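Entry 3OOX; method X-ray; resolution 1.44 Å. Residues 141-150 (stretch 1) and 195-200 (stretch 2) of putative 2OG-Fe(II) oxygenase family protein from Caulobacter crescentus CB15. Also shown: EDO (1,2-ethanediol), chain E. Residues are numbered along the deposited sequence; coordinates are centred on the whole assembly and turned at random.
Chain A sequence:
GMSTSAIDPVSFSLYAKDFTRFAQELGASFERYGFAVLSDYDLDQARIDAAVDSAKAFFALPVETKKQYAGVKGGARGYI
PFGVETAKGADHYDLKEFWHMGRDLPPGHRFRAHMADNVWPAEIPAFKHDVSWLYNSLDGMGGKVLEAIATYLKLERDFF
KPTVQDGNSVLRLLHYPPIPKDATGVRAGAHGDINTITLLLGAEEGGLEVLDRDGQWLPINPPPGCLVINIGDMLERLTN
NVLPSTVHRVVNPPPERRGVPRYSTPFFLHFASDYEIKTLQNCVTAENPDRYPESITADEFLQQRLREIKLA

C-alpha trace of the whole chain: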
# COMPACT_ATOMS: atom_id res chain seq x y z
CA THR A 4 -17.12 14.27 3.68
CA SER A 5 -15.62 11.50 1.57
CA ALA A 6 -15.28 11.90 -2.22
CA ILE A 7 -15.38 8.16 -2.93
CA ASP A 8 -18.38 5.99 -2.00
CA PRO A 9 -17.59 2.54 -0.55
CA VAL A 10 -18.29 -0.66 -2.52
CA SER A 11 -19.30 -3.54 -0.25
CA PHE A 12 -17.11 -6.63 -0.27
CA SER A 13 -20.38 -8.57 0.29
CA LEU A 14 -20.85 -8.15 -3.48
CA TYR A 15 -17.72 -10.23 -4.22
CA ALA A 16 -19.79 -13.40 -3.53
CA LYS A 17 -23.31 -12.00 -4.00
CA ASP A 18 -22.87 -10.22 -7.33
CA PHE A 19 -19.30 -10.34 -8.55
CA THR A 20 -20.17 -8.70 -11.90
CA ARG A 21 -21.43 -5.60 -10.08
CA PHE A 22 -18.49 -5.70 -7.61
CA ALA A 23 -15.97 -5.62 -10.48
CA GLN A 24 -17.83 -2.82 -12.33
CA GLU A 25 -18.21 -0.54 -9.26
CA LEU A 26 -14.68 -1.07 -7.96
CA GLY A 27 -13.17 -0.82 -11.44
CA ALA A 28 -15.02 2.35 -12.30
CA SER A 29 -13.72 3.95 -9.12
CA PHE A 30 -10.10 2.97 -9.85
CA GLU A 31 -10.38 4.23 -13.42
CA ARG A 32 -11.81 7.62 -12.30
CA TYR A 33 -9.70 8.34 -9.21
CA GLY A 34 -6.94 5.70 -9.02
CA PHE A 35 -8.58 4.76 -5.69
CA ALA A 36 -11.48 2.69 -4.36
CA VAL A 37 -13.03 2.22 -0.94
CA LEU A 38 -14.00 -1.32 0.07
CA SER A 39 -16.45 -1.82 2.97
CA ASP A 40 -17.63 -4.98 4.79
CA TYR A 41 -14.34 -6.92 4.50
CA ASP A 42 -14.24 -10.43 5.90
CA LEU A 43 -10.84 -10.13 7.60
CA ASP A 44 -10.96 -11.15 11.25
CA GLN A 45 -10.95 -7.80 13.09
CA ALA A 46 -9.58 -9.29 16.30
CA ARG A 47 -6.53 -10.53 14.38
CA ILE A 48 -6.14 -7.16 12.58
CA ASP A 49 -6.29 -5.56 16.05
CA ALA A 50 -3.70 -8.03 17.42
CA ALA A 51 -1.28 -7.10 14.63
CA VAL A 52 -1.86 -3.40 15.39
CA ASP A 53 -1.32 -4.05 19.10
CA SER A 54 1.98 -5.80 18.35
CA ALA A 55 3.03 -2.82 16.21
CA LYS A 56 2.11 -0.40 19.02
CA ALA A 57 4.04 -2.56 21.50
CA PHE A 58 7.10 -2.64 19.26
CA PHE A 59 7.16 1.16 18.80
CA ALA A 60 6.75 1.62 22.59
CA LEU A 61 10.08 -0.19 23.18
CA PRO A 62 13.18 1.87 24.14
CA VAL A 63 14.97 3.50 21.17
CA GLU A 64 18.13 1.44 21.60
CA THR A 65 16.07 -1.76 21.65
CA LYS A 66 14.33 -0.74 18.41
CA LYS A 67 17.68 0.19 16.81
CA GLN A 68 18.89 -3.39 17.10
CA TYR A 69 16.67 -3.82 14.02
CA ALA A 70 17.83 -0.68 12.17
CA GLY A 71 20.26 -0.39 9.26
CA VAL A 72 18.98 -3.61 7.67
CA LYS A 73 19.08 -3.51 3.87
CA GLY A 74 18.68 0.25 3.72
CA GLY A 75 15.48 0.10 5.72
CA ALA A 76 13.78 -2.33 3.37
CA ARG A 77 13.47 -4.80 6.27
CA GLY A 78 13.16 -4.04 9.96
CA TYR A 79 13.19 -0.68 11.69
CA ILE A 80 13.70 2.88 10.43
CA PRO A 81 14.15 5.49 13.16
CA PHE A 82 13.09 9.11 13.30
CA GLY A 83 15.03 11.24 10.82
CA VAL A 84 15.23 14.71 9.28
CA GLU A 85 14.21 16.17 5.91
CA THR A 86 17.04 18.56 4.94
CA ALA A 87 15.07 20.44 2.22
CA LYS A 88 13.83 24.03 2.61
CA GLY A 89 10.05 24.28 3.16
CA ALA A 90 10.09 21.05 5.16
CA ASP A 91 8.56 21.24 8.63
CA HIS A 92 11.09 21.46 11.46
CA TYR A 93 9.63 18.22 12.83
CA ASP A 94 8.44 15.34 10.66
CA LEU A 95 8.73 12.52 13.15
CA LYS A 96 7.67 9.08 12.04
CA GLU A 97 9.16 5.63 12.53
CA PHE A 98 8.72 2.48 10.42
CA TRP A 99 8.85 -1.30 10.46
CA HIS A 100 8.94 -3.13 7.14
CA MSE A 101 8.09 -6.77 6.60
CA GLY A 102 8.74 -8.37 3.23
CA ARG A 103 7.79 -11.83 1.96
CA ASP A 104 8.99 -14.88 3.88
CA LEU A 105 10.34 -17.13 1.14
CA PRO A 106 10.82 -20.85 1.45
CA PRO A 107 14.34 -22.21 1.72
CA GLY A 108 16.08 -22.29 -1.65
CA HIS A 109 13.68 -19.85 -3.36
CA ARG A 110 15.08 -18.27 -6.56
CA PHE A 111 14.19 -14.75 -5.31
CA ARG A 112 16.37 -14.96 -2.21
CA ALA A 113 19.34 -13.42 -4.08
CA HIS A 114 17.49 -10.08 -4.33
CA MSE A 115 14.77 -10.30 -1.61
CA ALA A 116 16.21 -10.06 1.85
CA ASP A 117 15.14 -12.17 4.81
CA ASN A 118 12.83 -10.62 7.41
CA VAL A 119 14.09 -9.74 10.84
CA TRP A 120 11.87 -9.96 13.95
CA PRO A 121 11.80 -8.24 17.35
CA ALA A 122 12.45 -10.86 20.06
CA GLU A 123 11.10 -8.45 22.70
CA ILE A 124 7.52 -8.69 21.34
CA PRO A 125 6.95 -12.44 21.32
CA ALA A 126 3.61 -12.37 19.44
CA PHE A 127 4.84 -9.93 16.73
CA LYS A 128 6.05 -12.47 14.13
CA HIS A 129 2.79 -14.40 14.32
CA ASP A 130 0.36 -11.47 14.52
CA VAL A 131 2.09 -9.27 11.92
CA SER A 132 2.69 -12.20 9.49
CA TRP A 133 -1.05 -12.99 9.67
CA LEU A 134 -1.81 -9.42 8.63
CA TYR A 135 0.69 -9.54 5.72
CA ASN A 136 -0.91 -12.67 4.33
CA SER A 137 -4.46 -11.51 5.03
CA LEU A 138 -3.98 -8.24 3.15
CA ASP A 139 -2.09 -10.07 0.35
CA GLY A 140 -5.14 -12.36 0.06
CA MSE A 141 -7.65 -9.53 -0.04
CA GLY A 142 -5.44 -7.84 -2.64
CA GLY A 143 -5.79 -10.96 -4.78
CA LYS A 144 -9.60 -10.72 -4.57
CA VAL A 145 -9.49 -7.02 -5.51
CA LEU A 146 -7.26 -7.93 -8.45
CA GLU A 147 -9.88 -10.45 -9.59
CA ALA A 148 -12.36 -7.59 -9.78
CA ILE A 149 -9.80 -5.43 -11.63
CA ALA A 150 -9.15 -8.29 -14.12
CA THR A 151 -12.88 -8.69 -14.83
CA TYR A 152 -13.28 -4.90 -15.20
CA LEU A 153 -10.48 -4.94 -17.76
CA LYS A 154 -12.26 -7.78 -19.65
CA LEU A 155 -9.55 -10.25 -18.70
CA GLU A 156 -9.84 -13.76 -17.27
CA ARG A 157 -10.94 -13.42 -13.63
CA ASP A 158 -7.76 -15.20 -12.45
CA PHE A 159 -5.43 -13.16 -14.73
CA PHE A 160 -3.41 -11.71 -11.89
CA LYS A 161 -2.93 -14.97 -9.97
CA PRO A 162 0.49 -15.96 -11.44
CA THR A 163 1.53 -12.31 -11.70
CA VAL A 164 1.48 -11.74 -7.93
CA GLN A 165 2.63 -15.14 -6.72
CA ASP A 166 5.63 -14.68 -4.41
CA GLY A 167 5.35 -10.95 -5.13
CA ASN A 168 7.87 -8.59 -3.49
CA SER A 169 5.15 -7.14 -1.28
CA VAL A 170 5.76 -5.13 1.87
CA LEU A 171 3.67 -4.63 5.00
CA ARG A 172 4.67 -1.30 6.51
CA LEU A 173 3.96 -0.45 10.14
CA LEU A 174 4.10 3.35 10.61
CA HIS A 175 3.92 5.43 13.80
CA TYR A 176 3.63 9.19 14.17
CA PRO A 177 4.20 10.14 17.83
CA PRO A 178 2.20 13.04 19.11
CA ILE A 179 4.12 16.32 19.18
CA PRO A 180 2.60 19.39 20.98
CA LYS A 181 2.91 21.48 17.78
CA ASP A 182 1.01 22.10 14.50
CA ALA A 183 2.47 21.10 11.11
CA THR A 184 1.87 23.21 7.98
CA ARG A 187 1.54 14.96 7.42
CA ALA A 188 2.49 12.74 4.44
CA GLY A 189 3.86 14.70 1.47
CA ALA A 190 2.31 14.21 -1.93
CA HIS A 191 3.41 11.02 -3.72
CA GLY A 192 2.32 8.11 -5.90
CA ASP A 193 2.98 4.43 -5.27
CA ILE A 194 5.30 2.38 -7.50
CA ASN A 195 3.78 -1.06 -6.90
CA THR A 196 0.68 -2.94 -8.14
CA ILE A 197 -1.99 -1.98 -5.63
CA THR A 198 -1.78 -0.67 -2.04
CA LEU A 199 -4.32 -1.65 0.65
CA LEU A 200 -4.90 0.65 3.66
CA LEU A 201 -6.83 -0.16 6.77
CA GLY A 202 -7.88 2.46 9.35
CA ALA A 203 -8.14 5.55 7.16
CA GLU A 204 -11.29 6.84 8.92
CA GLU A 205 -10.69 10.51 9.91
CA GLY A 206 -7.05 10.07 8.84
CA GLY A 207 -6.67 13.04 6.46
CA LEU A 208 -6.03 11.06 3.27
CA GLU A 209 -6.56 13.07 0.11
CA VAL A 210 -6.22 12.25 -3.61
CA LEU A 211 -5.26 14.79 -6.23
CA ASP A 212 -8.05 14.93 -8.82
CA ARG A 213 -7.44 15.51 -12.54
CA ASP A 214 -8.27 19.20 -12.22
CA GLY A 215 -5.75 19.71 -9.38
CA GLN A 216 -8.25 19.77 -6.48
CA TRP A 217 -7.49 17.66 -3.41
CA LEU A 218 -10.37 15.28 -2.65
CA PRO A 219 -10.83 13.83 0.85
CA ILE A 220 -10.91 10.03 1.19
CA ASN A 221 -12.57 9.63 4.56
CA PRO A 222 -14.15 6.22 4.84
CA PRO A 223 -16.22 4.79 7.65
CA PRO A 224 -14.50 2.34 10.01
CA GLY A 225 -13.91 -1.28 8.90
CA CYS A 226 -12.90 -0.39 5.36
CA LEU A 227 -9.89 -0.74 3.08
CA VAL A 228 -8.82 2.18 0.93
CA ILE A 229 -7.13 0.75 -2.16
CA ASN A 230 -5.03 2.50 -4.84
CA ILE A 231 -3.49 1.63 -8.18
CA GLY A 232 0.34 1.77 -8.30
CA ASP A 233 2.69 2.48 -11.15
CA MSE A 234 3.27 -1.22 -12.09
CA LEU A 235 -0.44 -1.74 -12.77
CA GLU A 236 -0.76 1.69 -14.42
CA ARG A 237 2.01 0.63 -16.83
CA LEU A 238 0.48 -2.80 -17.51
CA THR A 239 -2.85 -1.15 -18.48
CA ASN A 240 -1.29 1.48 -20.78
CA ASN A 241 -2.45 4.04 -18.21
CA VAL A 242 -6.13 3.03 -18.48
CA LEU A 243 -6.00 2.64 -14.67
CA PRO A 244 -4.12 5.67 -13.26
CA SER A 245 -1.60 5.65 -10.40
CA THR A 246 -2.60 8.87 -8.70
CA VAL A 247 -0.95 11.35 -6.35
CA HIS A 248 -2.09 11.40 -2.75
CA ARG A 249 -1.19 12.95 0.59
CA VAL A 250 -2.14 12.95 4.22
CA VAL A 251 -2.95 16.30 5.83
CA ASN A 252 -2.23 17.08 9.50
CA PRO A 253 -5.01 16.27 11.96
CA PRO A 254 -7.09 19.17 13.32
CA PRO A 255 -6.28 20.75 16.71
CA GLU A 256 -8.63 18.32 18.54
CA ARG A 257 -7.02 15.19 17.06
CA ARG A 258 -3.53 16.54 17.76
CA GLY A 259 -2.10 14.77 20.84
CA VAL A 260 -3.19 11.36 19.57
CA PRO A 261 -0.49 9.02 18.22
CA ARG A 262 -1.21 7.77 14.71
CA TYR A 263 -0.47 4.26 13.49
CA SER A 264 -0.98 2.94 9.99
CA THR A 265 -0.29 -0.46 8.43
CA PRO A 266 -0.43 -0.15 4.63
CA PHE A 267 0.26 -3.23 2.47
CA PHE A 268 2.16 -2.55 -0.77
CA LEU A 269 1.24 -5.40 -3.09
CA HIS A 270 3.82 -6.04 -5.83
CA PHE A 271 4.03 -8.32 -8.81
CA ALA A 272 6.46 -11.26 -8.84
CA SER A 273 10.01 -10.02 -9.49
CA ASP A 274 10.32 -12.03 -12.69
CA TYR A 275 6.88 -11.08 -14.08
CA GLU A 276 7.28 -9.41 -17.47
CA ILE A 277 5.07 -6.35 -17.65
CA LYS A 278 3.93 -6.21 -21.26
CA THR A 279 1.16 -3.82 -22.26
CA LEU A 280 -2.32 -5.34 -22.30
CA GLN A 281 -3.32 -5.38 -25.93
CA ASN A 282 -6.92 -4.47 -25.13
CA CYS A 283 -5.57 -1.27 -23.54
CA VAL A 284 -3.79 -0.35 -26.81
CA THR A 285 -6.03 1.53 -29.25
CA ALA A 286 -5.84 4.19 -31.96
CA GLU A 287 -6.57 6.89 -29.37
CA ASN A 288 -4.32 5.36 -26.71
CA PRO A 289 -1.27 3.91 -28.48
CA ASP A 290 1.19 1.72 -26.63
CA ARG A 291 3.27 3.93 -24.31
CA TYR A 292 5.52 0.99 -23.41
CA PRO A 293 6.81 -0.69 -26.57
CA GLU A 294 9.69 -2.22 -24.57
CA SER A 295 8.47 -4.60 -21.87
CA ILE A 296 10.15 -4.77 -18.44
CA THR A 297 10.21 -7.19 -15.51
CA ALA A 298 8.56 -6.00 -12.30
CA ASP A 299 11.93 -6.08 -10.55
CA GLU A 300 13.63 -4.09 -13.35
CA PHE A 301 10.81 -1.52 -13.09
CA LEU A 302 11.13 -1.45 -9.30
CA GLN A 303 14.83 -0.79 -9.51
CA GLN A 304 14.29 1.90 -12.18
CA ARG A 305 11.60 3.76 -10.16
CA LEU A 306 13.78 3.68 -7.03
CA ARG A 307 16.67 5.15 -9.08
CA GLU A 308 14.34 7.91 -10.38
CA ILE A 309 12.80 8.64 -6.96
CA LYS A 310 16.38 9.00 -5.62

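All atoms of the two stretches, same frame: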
# COMPACT_ATOMS: atom_id res chain seq x y z
N MSE A 141 -6.60 -10.46 0.34
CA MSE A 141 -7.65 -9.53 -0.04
C MSE A 141 -7.25 -8.80 -1.32
O MSE A 141 -8.05 -8.57 -2.22
CB MSE A 141 -8.01 -8.57 1.09
CG MSE A 141 -9.00 -7.56 0.66
SE MSE A 141 -10.67 -8.35 0.02
CE MSE A 141 -11.47 -8.59 1.79
N GLY A 142 -5.96 -8.44 -1.42
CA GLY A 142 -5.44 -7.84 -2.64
C GLY A 142 -5.66 -8.70 -3.88
O GLY A 142 -6.03 -8.21 -4.94
N GLY A 143 -5.49 -10.00 -3.70
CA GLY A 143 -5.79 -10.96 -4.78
C GLY A 143 -7.24 -10.89 -5.22
O GLY A 143 -7.53 -10.95 -6.41
N LYS A 144 -8.17 -10.80 -4.27
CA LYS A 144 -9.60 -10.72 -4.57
C LYS A 144 -9.95 -9.41 -5.28
O LYS A 144 -10.74 -9.38 -6.21
CB LYS A 144 -10.41 -10.95 -3.29
CG LYS A 144 -10.21 -12.36 -2.71
CD LYS A 144 -10.84 -12.64 -1.35
CE LYS A 144 -10.16 -13.87 -0.71
NZ LYS A 144 -10.71 -14.12 0.64
N VAL A 145 -9.34 -8.31 -4.84
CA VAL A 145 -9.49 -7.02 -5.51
C VAL A 145 -8.95 -7.09 -6.95
O VAL A 145 -9.55 -6.55 -7.89
CB VAL A 145 -8.78 -5.91 -4.68
CG1 VAL A 145 -8.72 -4.61 -5.46
CG2 VAL A 145 -9.51 -5.74 -3.32
N LEU A 146 -7.84 -7.78 -7.13
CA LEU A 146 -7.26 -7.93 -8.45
C LEU A 146 -8.16 -8.77 -9.36
O LEU A 146 -8.20 -8.54 -10.57
CB LEU A 146 -5.83 -8.50 -8.39
CG LEU A 146 -4.81 -7.43 -7.96
CD1 LEU A 146 -3.53 -8.16 -7.50
CD2 LEU A 146 -4.52 -6.42 -9.07
N GLU A 147 -8.86 -9.74 -8.78
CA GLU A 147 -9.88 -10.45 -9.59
C GLU A 147 -10.92 -9.50 -10.18
O GLU A 147 -11.32 -9.64 -11.33
CB GLU A 147 -10.58 -11.51 -8.77
CG GLU A 147 -9.76 -12.71 -8.36
CD GLU A 147 -10.56 -13.64 -7.46
OE1 GLU A 147 -11.43 -14.38 -7.99
OE2 GLU A 147 -10.37 -13.61 -6.23
N ALA A 148 -11.40 -8.57 -9.35
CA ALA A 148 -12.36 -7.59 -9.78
C ALA A 148 -11.74 -6.69 -10.85
O ALA A 148 -12.37 -6.41 -11.88
CB ALA A 148 -12.84 -6.80 -8.61
N ILE A 149 -10.51 -6.25 -10.63
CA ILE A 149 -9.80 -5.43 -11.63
C ILE A 149 -9.66 -6.17 -12.97
O ILE A 149 -9.91 -5.60 -14.04
CB ILE A 149 -8.44 -4.94 -11.08
CG1 ILE A 149 -8.67 -3.93 -9.94
CG2 ILE A 149 -7.61 -4.34 -12.19
CD1 ILE A 149 -7.39 -3.60 -9.18
N ALA A 150 -9.27 -7.43 -12.91
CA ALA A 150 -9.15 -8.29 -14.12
C ALA A 150 -10.48 -8.37 -14.90
O ALA A 150 -10.52 -8.10 -16.11
CB ALA A 150 -8.65 -9.67 -13.72
N ASN A 195 4.06 0.36 -6.93
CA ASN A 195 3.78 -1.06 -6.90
C ASN A 195 2.52 -1.40 -7.69
O ASN A 195 2.16 -0.68 -8.62
CB ASN A 195 3.76 -1.55 -5.44
CG ASN A 195 2.85 -0.72 -4.54
OD1 ASN A 195 3.17 0.45 -4.24
ND2 ASN A 195 1.72 -1.32 -4.07
N THR A 196 1.85 -2.49 -7.37
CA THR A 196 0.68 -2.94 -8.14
C THR A 196 -0.61 -2.32 -7.60
O THR A 196 -1.25 -1.52 -8.28
CB THR A 196 0.65 -4.47 -8.18
OG1 THR A 196 1.88 -4.93 -8.78
CG2 THR A 196 -0.62 -5.01 -8.94
N ILE A 197 -0.98 -2.70 -6.39
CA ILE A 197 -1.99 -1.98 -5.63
C ILE A 197 -1.55 -1.87 -4.18
O ILE A 197 -0.78 -2.70 -3.69
CB ILE A 197 -3.40 -2.63 -5.66
CG1 ILE A 197 -3.35 -4.10 -5.21
CG2 ILE A 197 -3.99 -2.51 -7.08
CD1 ILE A 197 -4.77 -4.74 -5.04
N THR A 198 -2.05 -0.85 -3.47
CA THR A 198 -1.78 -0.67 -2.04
C THR A 198 -3.12 -0.71 -1.28
O THR A 198 -4.16 -0.13 -1.73
CB THR A 198 -1.06 0.67 -1.81
OG1 THR A 198 0.15 0.63 -2.56
CG2 THR A 198 -0.73 0.92 -0.33
N LEU A 199 -3.14 -1.44 -0.16
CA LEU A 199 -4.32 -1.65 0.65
C LEU A 199 -4.14 -1.04 2.04
O LEU A 199 -3.21 -1.42 2.75
CB LEU A 199 -4.64 -3.15 0.77
CG LEU A 199 -4.99 -3.83 -0.54
CD1 LEU A 199 -3.77 -4.57 -1.10
CD2 LEU A 199 -6.20 -4.77 -0.39
N LEU A 200 -5.03 -0.11 2.41
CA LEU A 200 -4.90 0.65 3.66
C LEU A 200 -6.10 0.51 4.56
O LEU A 200 -7.19 1.00 4.25
CB LEU A 200 -4.72 2.13 3.33
CG LEU A 200 -4.51 3.08 4.50
CD1 LEU A 200 -3.21 2.85 5.23
CD2 LEU A 200 -4.63 4.51 3.99
C1 EDO E . -13.84 -15.37 -0.61
O1 EDO E . -12.81 -16.21 -0.07
C2 EDO E . -14.54 -14.62 0.52
O2 EDO E . -13.60 -13.72 1.15

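The contact between the two stretches is mainly apolar: no hydrogen bond crosses it, and 258 Å² is buried, both sides summed. The axes of helix 141-150 and strand 197-200 approach to 9.6 Å, with 125° between their N-to-C directions.

Buried selenomethionine Met141 gives little here (12 Å² covered): its CG lies 4.1 Å from Leu199 CD2, while its end leads away. At Gly142 the backbones come closest, CA to Leu199 CA being 7.1 Å. Gly142 N is 3.8 Å from Leu199 CD2 and Gly142 O is 3.7 Å from Ile197 CD1, so both strand side chains pack on bare backbone. An ideal CB here would sit only 3.3 Å from Leu199 CD1, which suits glycine to the site.

Lys144 does not reach the strand; its NZ donates to EDO O1 and EDO O2, both at 3.0 Å. Val145 points toward the strand, with CG1 4.0 Å from Ile197 CD1. Leu146 starts sideways, but its end comes nearer: CG is 4.0 Å from Ile197 CD1, and CD2 is 4.1 Å from Thr196 CG2, the threonine's methyl. One turn after Val145, Ile149 places CD1 4.1 Å from Ile197 CG2. All three are aliphatic, with no polar group to leave unpaired. Ile197, covered over 71 Å², thus meets four helix residues through its two methyls.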